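Local coordinates for protein RNA-directed RNA polymerase (Infectious pancreatic necrosis virus, PDB 3ZED) that catalyses RNA-templated RNA synthesis from ribonucleoside triphosphates and probably occurs both free and covalently attached to the viral genomic RNA, at residues Lys105-His110 against Leu459-Leu464; Pro206-Lys211 against Ser343-Thr348; Ala555-Leu560 against Val577-Arg582. One frame throughout, in Å; residues are numbered along the deposited sequence.

Contact 1 (Lys105-His110 against Leu459-Leu464); sequences KYYPFH and LMNLQL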
loop_
_atom_site.group_PDB
_atom_site.type_symbol
_atom_site.label_atom_id
_atom_site.label_comp_id
_atom_site.label_asym_id
_atom_site.label_seq_id
_atom_site.Cartn_x
_atom_site.Cartn_y
_atom_site.Cartn_z
ATOM N N LYS B 105 -11.968 2.567 -23.274
ATOM C CA LYS B 105 -13.230 2.357 -22.572
ATOM C C LYS B 105 -13.057 1.258 -21.543
ATOM O O LYS B 105 -12.556 0.175 -21.873
ATOM C CB LYS B 105 -14.364 2.014 -23.565
ATOM C CG LYS B 105 -14.799 3.190 -24.434
ATOM C CD LYS B 105 -15.586 2.751 -25.644
ATOM C CE LYS B 105 -15.767 3.881 -26.617
ATOM N NZ LYS B 105 -16.631 3.477 -27.750
ATOM N N TYR B 106 -13.445 1.539 -20.287
ATOM C CA TYR B 106 -13.303 0.571 -19.219
ATOM C C TYR B 106 -14.623 0.449 -18.483
ATOM O O TYR B 106 -15.056 1.388 -17.826
ATOM C CB TYR B 106 -12.135 0.937 -18.282
ATOM C CG TYR B 106 -12.066 0.084 -17.029
ATOM C CD1 TYR B 106 -11.849 -1.287 -17.109
ATOM C CD2 TYR B 106 -12.270 0.641 -15.768
ATOM C CE1 TYR B 106 -11.832 -2.086 -15.967
ATOM C CE2 TYR B 106 -12.230 -0.141 -14.616
ATOM C CZ TYR B 106 -12.009 -1.506 -14.719
ATOM O OH TYR B 106 -11.979 -2.304 -13.597
ATOM N N TYR B 107 -15.269 -0.713 -18.622
ATOM C CA TYR B 107 -16.560 -0.991 -18.009
ATOM C C TYR B 107 -16.413 -2.129 -17.002
ATOM O O TYR B 107 -16.514 -3.297 -17.375
ATOM C CB TYR B 107 -17.612 -1.303 -19.094
ATOM C CG TYR B 107 -18.022 -0.089 -19.902
ATOM C CD1 TYR B 107 -17.310 0.293 -21.037
ATOM C CD2 TYR B 107 -19.141 0.659 -19.555
ATOM C CE1 TYR B 107 -17.690 1.407 -21.791
ATOM C CE2 TYR B 107 -19.557 1.745 -20.327
ATOM C CZ TYR B 107 -18.808 2.140 -21.424
ATOM O OH TYR B 107 -19.200 3.242 -22.153
ATOM N N PRO B 108 -16.097 -1.804 -15.730
ATOM C CA PRO B 108 -15.905 -2.868 -14.729
ATOM C C PRO B 108 -17.202 -3.529 -14.299
ATOM O O PRO B 108 -18.265 -2.916 -14.373
ATOM C CB PRO B 108 -15.281 -2.128 -13.544
ATOM C CG PRO B 108 -15.789 -0.739 -13.653
ATOM C CD PRO B 108 -15.902 -0.462 -15.134
ATOM N N PHE B 109 -17.102 -4.771 -13.823
ATOM C CA PHE B 109 -18.247 -5.505 -13.301
ATOM C C PHE B 109 -18.449 -5.129 -11.854
ATOM O O PHE B 109 -17.496 -4.885 -11.122
ATOM C CB PHE B 109 -18.068 -7.033 -13.452
ATOM C CG PHE B 109 -18.162 -7.518 -14.884
ATOM C CD1 PHE B 109 -19.397 -7.796 -15.465
ATOM C CD2 PHE B 109 -17.016 -7.691 -15.654
ATOM C CE1 PHE B 109 -19.483 -8.222 -16.796
ATOM C CE2 PHE B 109 -17.104 -8.118 -16.988
ATOM C CZ PHE B 109 -18.336 -8.378 -17.549
ATOM N N HIS B 110 -19.696 -5.055 -11.459
ATOM C CA HIS B 110 -20.107 -4.738 -10.107
ATOM C C HIS B 110 -20.950 -5.904 -9.654
ATOM O O HIS B 110 -22.004 -6.158 -10.241
ATOM C CB HIS B 110 -20.856 -3.395 -10.095
ATOM C CG HIS B 110 -20.000 -2.240 -10.515
ATOM N ND1 HIS B 110 -20.029 -1.748 -11.803
ATOM C CD2 HIS B 110 -19.092 -1.534 -9.803
ATOM C CE1 HIS B 110 -19.164 -0.747 -11.830
ATOM N NE2 HIS B 110 -18.587 -0.571 -10.650
ATOM N N LEU B 459 -13.229 5.601 -16.365
ATOM C CA LEU B 459 -14.448 4.900 -15.955
ATOM C C LEU B 459 -15.421 5.052 -17.090
ATOM O O LEU B 459 -15.732 6.180 -17.465
ATOM C CB LEU B 459 -15.013 5.443 -14.624
ATOM C CG LEU B 459 -16.133 4.621 -14.015
ATOM C CD1 LEU B 459 -15.582 3.365 -13.340
ATOM C CD2 LEU B 459 -16.948 5.449 -13.038
ATOM N N MET B 460 -15.878 3.915 -17.664
ATOM C CA MET B 460 -16.720 3.859 -18.880
ATOM C C MET B 460 -15.864 4.476 -20.000
ATOM O O MET B 460 -14.695 4.090 -20.132
ATOM C CB MET B 460 -18.096 4.536 -18.692
ATOM C CG MET B 460 -18.890 3.958 -17.544
ATOM S SD MET B 460 -20.594 4.524 -17.555
ATOM C CE MET B 460 -20.887 4.662 -15.898
ATOM N N ASN B 461 -16.389 5.469 -20.733
ATOM C CA ASN B 461 -15.657 6.193 -21.771
ATOM C C ASN B 461 -15.219 7.584 -21.223
ATOM O O ASN B 461 -14.851 8.452 -22.007
ATOM C CB ASN B 461 -16.542 6.326 -23.037
ATOM C CG ASN B 461 -17.745 7.237 -22.891
ATOM O OD1 ASN B 461 -18.135 7.645 -21.792
ATOM N ND2 ASN B 461 -18.356 7.603 -24.012
ATOM N N LEU B 462 -15.267 7.783 -19.874
ATOM C CA LEU B 462 -14.970 9.067 -19.230
ATOM C C LEU B 462 -13.576 9.134 -18.613
ATOM O O LEU B 462 -13.217 8.316 -17.757
ATOM C CB LEU B 462 -16.021 9.408 -18.139
ATOM C CG LEU B 462 -17.503 9.453 -18.553
ATOM C CD1 LEU B 462 -18.379 9.620 -17.358
ATOM C CD2 LEU B 462 -17.798 10.591 -19.538
ATOM N N GLN B 463 -12.811 10.166 -19.025
ATOM C CA GLN B 463 -11.483 10.445 -18.476
ATOM C C GLN B 463 -11.678 11.524 -17.424
ATOM O O GLN B 463 -11.981 12.685 -17.741
ATOM C CB GLN B 463 -10.492 10.829 -19.572
ATOM C CG GLN B 463 -10.070 9.610 -20.378
ATOM C CD GLN B 463 -9.290 9.961 -21.608
ATOM O OE1 GLN B 463 -8.442 10.862 -21.600
ATOM N NE2 GLN B 463 -9.564 9.246 -22.692
ATOM N N LEU B 464 -11.639 11.084 -16.163
ATOM C CA LEU B 464 -11.910 11.925 -15.000
ATOM C C LEU B 464 -10.656 12.361 -14.296
ATOM O O LEU B 464 -9.673 11.643 -14.314
ATOM C CB LEU B 464 -12.803 11.154 -14.001
ATOM C CG LEU B 464 -14.075 10.545 -14.598
ATOM C CD1 LEU B 464 -14.749 9.614 -13.617
ATOM C CD2 LEU B 464 -15.021 11.632 -15.171
#
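Y107 lays one face of its ring over the main chain of M460. The CA of M460 sits over the middle of the ring, 3.8 Å from the Y107 centroid and 13° off the ring normal, a CH-pi contact. The two side chains run at about a right angle to each other. M460 CB comes within 3.5 Å of Y107 CE2, with CG close behind, while the sulfur lies obliquely to the ring, M460 SD being 5.2 Å from the Y107 centroid in a Met-aromatic contact. Y107 CG lies beside its backbone N and anti to the carbonyl carbon (chi1 -71°), and the ring beyond it comes in over M460.

Next to the ring, Y106 and M460 form a single antiparallel, hydrogen-bonded bridge. Y106 N donates to M460 O at 2.8 Å and 166°, and M460 N returns a more bent bond to Y106 O at 2.7 Å. Just before Y106 in the chain, K105 CG packs on N461 CB at 3.9 Å; two residues after it, P108 CG meets L459 CD1 at 4.1 Å, the latter pair crossing at about a right angle.

M460 and N461 are the corner residues of a type II' turn from L459 to L462, which closes the hairpin between strands 456-459 and 462-465. P45 of helix 45-54 also touches Y107, M460 and N461, Y164 of helix 164-179 packs on Y107, P108 and M460, and Y106 rests on L301 and F303 of strand 299-310, close to I252 of the predicted GTP site.

Contact 2 (Pro206-Lys211 against Ser343-Thr348); sequences PINTPK and SKLNIT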
loop_
_atom_site.group_PDB
_atom_site.type_symbol
_atom_site.label_atom_id
_atom_site.label_comp_id
_atom_site.label_asym_id
_atom_site.label_seq_id
_atom_site.Cartn_x
_atom_site.Cartn_y
_atom_site.Cartn_z
ATOM N N PRO B 206 13.108 4.784 8.736
ATOM C CA PRO B 206 14.537 4.500 8.493
ATOM C C PRO B 206 14.715 3.535 7.324
ATOM O O PRO B 206 13.970 2.545 7.204
ATOM C CB PRO B 206 15.000 3.867 9.806
ATOM C CG PRO B 206 13.758 3.325 10.449
ATOM C CD PRO B 206 12.684 4.299 10.068
ATOM N N ILE B 207 15.638 3.870 6.417
ATOM C CA ILE B 207 15.897 3.035 5.249
ATOM C C ILE B 207 17.379 2.705 5.130
ATOM O O ILE B 207 18.234 3.454 5.607
ATOM C CB ILE B 207 15.370 3.661 3.916
ATOM C CG1 ILE B 207 16.040 5.038 3.596
ATOM C CG2 ILE B 207 13.835 3.699 3.875
ATOM C CD1 ILE B 207 15.875 5.597 2.166
ATOM N N ASN B 208 17.672 1.593 4.457
ATOM C CA ASN B 208 19.032 1.218 4.095
ATOM C C ASN B 208 19.196 1.474 2.617
ATOM O O ASN B 208 18.209 1.757 1.929
ATOM C CB ASN B 208 19.308 -0.249 4.427
ATOM C CG ASN B 208 19.541 -0.489 5.875
ATOM O OD1 ASN B 208 20.447 0.095 6.480
ATOM N ND2 ASN B 208 18.743 -1.372 6.453
ATOM N N THR B 209 20.428 1.349 2.107
ATOM C CA THR B 209 20.633 1.515 0.674
ATOM C C THR B 209 20.230 0.212 -0.002
ATOM O O THR B 209 20.306 -0.831 0.672
ATOM C CB THR B 209 22.118 1.840 0.361
ATOM O OG1 THR B 209 22.907 0.679 0.627
ATOM C CG2 THR B 209 22.651 3.087 1.088
ATOM N N PRO B 210 19.898 0.184 -1.323
ATOM C CA PRO B 210 19.720 -1.123 -1.986
ATOM C C PRO B 210 21.015 -1.939 -1.900
ATOM O O PRO B 210 22.088 -1.354 -1.702
ATOM C CB PRO B 210 19.428 -0.747 -3.444
ATOM C CG PRO B 210 18.979 0.689 -3.394
ATOM C CD PRO B 210 19.754 1.300 -2.283
ATOM N N LYS B 211 20.937 -3.270 -2.044
ATOM C CA LYS B 211 22.123 -4.144 -2.045
ATOM C C LYS B 211 23.163 -3.626 -3.051
ATOM O O LYS B 211 22.778 -3.059 -4.074
ATOM C CB LYS B 211 21.726 -5.583 -2.415
ATOM C CG LYS B 211 20.934 -6.313 -1.345
ATOM C CD LYS B 211 20.392 -7.638 -1.870
ATOM C CE LYS B 211 20.588 -8.781 -0.895
ATOM N NZ LYS B 211 19.708 -8.679 0.308
ATOM N N SER B 343 14.896 -2.553 3.947
ATOM C CA SER B 343 14.505 -1.630 5.018
ATOM C C SER B 343 13.288 -2.091 5.831
ATOM O O SER B 343 12.409 -1.279 6.145
ATOM C CB SER B 343 14.254 -0.240 4.428
ATOM O OG SER B 343 15.348 0.152 3.617
ATOM N N LYS B 344 13.282 -3.365 6.246
ATOM C CA LYS B 344 12.208 -3.893 7.098
ATOM C C LYS B 344 12.529 -3.473 8.547
ATOM O O LYS B 344 12.825 -4.315 9.401
ATOM C CB LYS B 344 12.051 -5.434 6.951
ATOM C CG LYS B 344 12.058 -5.984 5.522
ATOM C CD LYS B 344 10.824 -5.636 4.704
ATOM C CE LYS B 344 10.989 -6.128 3.285
ATOM N NZ LYS B 344 9.779 -5.873 2.462
ATOM N N LEU B 345 12.523 -2.146 8.798
ATOM C CA LEU B 345 12.875 -1.604 10.103
ATOM C C LEU B 345 11.643 -1.026 10.791
ATOM O O LEU B 345 10.936 -0.196 10.214
ATOM C CB LEU B 345 14.008 -0.567 9.975
ATOM C CG LEU B 345 15.226 -0.964 9.087
ATOM C CD1 LEU B 345 16.213 0.217 8.927
ATOM C CD2 LEU B 345 15.976 -2.182 9.646
ATOM N N ASN B 346 11.357 -1.501 12.005
ATOM C CA ASN B 346 10.182 -1.055 12.746
ATOM C C ASN B 346 10.484 -1.041 14.238
ATOM O O ASN B 346 11.563 -1.452 14.649
ATOM C CB ASN B 346 8.935 -1.912 12.415
ATOM C CG ASN B 346 9.100 -3.367 12.725
ATOM O OD1 ASN B 346 9.214 -3.768 13.879
ATOM N ND2 ASN B 346 9.145 -4.182 11.700
ATOM N N ILE B 347 9.524 -0.569 15.040
ATOM C CA ILE B 347 9.642 -0.403 16.489
ATOM C C ILE B 347 10.001 -1.728 17.231
ATOM O O ILE B 347 10.559 -1.660 18.316
ATOM C CB ILE B 347 8.343 0.254 17.044
ATOM C CG1 ILE B 347 8.563 0.938 18.414
ATOM C CG2 ILE B 347 7.133 -0.685 17.005
ATOM C CD1 ILE B 347 7.519 2.023 18.780
ATOM N N THR B 348 9.718 -2.902 16.655
ATOM C CA THR B 348 9.999 -4.164 17.340
ATOM C C THR B 348 11.465 -4.600 17.147
ATOM O O THR B 348 11.939 -5.427 17.925
ATOM C CB THR B 348 9.012 -5.281 16.920
ATOM O OG1 THR B 348 9.290 -5.722 15.584
ATOM C CG2 THR B 348 7.554 -4.867 17.062
HETATM O O HOH W 1 11.554 1.564 6.078
#
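S343 has its OG beside its own backbone N and anti to the carbonyl carbon (chi1 -50°), which sets the hydroxyl in front of N208. L345 takes the same kind of first torsion (chi1 -46°), which puts CG beside its backbone N; L345 CD1, beyond it, lies by P206 O at 3.7 Å. The S343 OG accepts a nearly straight hydrogen bond from N208 N, 2.9 Å and 169°, and is also bonded to V339 O. P206-K211 belongs to the loop after helix 194-204 and S343-T348 to the loop after helix 326-340, so this hydroxyl links the first loop to the last turn of helix 326-340. I207 CB leans on it as well, 3.5 Å from S343 OG.

K344 is the centre of an inverse gamma turn, closed by a weak 2.8 Å bond from L345 N to S343 O. It turns the CB atoms of S343 and L345 toward P206-K211 and that of K344 away. On the apolar side, P206 CG meets L345 CB at 3.9 Å, the two side chains crossing obliquely. L345 CD1 also lies 3.9 Å from N208 ND2, which is bonded to E342 O. Water 1 bridges the backbones, donating to P206 O at 2.8 Å and to S343 O at 3.0 Å.

Contact 3 (Ala555-Leu560 against Val577-Arg582); sequences AVELDL and VLENER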
loop_
_atom_site.group_PDB
_atom_site.type_symbol
_atom_site.label_atom_id
_atom_site.label_comp_id
_atom_site.label_asym_id
_atom_site.label_seq_id
_atom_site.Cartn_x
_atom_site.Cartn_y
_atom_site.Cartn_z
ATOM N N ALA B 555 -9.597 -8.259 26.295
ATOM C CA ALA B 555 -8.642 -7.927 25.242
ATOM C C ALA B 555 -8.183 -6.487 25.384
ATOM O O ALA B 555 -8.971 -5.625 25.812
ATOM C CB ALA B 555 -9.259 -8.133 23.859
ATOM N N VAL B 556 -6.903 -6.224 25.028
ATOM C CA VAL B 556 -6.354 -4.872 24.928
ATOM C C VAL B 556 -6.649 -4.516 23.469
ATOM O O VAL B 556 -5.985 -5.032 22.569
ATOM C CB VAL B 556 -4.862 -4.741 25.343
ATOM C CG1 VAL B 556 -4.435 -3.269 25.363
ATOM C CG2 VAL B 556 -4.609 -5.369 26.705
ATOM N N GLU B 557 -7.734 -3.761 23.229
ATOM C CA GLU B 557 -8.242 -3.486 21.879
ATOM C C GLU B 557 -7.496 -2.338 21.192
ATOM O O GLU B 557 -8.061 -1.302 20.876
ATOM C CB GLU B 557 -9.758 -3.248 21.909
ATOM C CG GLU B 557 -10.534 -4.427 22.471
ATOM C CD GLU B 557 -12.003 -4.380 22.104
ATOM O OE1 GLU B 557 -12.361 -4.860 21.002
ATOM O OE2 GLU B 557 -12.784 -3.796 22.888
ATOM N N LEU B 558 -6.203 -2.572 20.919
ATOM C CA LEU B 558 -5.318 -1.598 20.315
ATOM C C LEU B 558 -5.714 -1.263 18.894
ATOM O O LEU B 558 -5.446 -0.144 18.445
ATOM C CB LEU B 558 -3.881 -2.135 20.303
ATOM C CG LEU B 558 -3.205 -2.463 21.623
ATOM C CD1 LEU B 558 -1.848 -3.105 21.363
ATOM C CD2 LEU B 558 -3.078 -1.204 22.517
ATOM N N ASP B 559 -6.317 -2.247 18.177
ATOM C CA ASP B 559 -6.625 -2.202 16.752
ATOM C C ASP B 559 -5.328 -1.830 16.007
ATOM O O ASP B 559 -5.324 -1.001 15.103
ATOM C CB ASP B 559 -7.814 -1.279 16.414
ATOM C CG ASP B 559 -8.303 -1.387 14.972
ATOM O OD1 ASP B 559 -8.131 -2.468 14.361
ATOM O OD2 ASP B 559 -8.792 -0.373 14.433
ATOM N N LEU B 560 -4.203 -2.421 16.457
ATOM C CA LEU B 560 -2.890 -2.191 15.882
ATOM C C LEU B 560 -2.843 -2.913 14.561
ATOM O O LEU B 560 -2.696 -4.130 14.531
ATOM C CB LEU B 560 -1.795 -2.682 16.849
ATOM C CG LEU B 560 -0.337 -2.421 16.409
ATOM C CD1 LEU B 560 0.048 -0.954 16.614
ATOM C CD2 LEU B 560 0.601 -3.299 17.173
ATOM N N VAL B 577 -5.102 -11.276 18.450
ATOM C CA VAL B 577 -6.397 -11.766 18.013
ATOM C C VAL B 577 -6.952 -10.682 17.084
ATOM O O VAL B 577 -6.853 -9.460 17.381
ATOM C CB VAL B 577 -7.414 -12.200 19.114
ATOM C CG1 VAL B 577 -6.900 -13.385 19.913
ATOM C CG2 VAL B 577 -7.849 -11.041 20.021
ATOM N N LEU B 578 -7.510 -11.116 15.956
ATOM C CA LEU B 578 -8.074 -10.168 15.002
ATOM C C LEU B 578 -9.129 -9.328 15.689
ATOM O O LEU B 578 -9.936 -9.900 16.432
ATOM C CB LEU B 578 -8.683 -10.922 13.798
ATOM C CG LEU B 578 -9.131 -10.034 12.640
ATOM C CD1 LEU B 578 -7.924 -9.309 11.989
ATOM C CD2 LEU B 578 -9.850 -10.850 11.614
ATOM N N GLU B 579 -9.112 -7.986 15.475
ATOM C CA GLU B 579 -10.109 -7.075 16.040
ATOM C C GLU B 579 -11.503 -7.656 15.795
ATOM O O GLU B 579 -11.774 -8.108 14.681
ATOM C CB GLU B 579 -9.976 -5.675 15.418
ATOM C CG GLU B 579 -10.322 -4.549 16.385
ATOM C CD GLU B 579 -9.349 -4.330 17.528
ATOM O OE1 GLU B 579 -8.191 -4.790 17.428
ATOM O OE2 GLU B 579 -9.755 -3.736 18.549
ATOM N N ASN B 580 -12.343 -7.720 16.840
ATOM C CA ASN B 580 -13.681 -8.331 16.813
ATOM C C ASN B 580 -14.548 -7.982 15.576
ATOM O O ASN B 580 -15.072 -8.903 14.941
ATOM C CB ASN B 580 -14.470 -8.034 18.086
ATOM C CG ASN B 580 -15.816 -8.746 18.117
ATOM O OD1 ASN B 580 -15.905 -9.968 18.038
ATOM N ND2 ASN B 580 -16.895 -7.996 18.089
ATOM N N GLU B 581 -14.693 -6.697 15.239
ATOM C CA GLU B 581 -15.522 -6.250 14.103
ATOM C C GLU B 581 -15.040 -6.854 12.772
ATOM O O GLU B 581 -15.860 -7.275 11.963
ATOM C CB GLU B 581 -15.530 -4.718 14.025
ATOM C CG GLU B 581 -16.756 -4.132 13.342
ATOM C CD GLU B 581 -16.814 -2.612 13.393
ATOM O OE1 GLU B 581 -16.060 -1.957 12.635
ATOM O OE2 GLU B 581 -17.601 -2.076 14.209
ATOM N N ARG B 582 -13.727 -6.911 12.563
ATOM C CA ARG B 582 -13.115 -7.523 11.377
ATOM C C ARG B 582 -13.350 -9.042 11.359
ATOM O O ARG B 582 -13.664 -9.600 10.310
ATOM C CB ARG B 582 -11.600 -7.250 11.350
ATOM C CG ARG B 582 -11.268 -5.791 11.174
ATOM C CD ARG B 582 -9.779 -5.645 10.965
ATOM N NE ARG B 582 -9.406 -4.236 11.028
ATOM C CZ ARG B 582 -8.555 -3.646 10.198
ATOM N NH1 ARG B 582 -7.962 -4.345 9.233
ATOM N NH2 ARG B 582 -8.273 -2.356 10.337
HETATM O O HOH W 2 -11.142 -7.071 19.488
HETATM O O HOH W 3 -10.402 -3.041 13.046
#
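Three carboxylates and one arginine make up this polar, partly buried contact in the thumb domain, which joins edge strand 556-560 to the start of helix 580-588. That helix begins just after the other edge strand, 573-578, of a three-stranded antiparallel sheet with strand 563-568 in the middle. E579 reaches across to E557 and D559; its chain is bent at chi2 (69°), which turns CD aside from an extended path. E579 was modelled in two conformers, so its own contacts, described here for one of them, are less certain.

E579 OE2 comes up to E557 CB at 3.4 Å, and the E579 CD packs on D559 CB at 3.6 Å, these two side chains crossing at about a right angle. The acidic ends are close: E557 OE1 is 3.8 Å from E579 OE2, with the carboxylate planes only 8° apart, while the D559 carboxylate is turned 50° from that of E579. R519 forms a salt bridge with E579 OE2 and would offset some of this negative charge; S564 OG hydrogen-bonds E579 OE1.

R582 adds a long salt bridge of 4.0 Å between its NE and D559 OD1. The oxygen lies well out of the guanidinium plane, an attraction of charges with no N-H aimed at it; water 3, in that plane, lies between them. Water 2 links E557 OE1, at 2.9 Å, to N580 N, at 3.0 Å, beside E579 at the N-cap. D559 has the left-handed backbone of the first residue in a G1 beta bulge, D559 and L560 both facing W563 on the central strand.

Contact 2 is the buried one; contacts 1 and 3 are partly buried, with two exposed residues in contact 1 and one in contact 3. Contacts 1 and 2 lie in the palm on opposite sides of the chain's centre, their centres 39 Å apart, contact 2 nested inside the loop that contact 1 closes. Contact 3, in the thumb, comes within about 7 Å of contact 2, nearest atoms. The segments of both reach I368 of helix 364-377, through I347 and T348 in one and L560 in the other, outside the contacts themselves. Contact 1 uses a backbone bridge and an aromatic face, contact 2 a hydroxyl and a water, contact 3 charged groups with bridging waters.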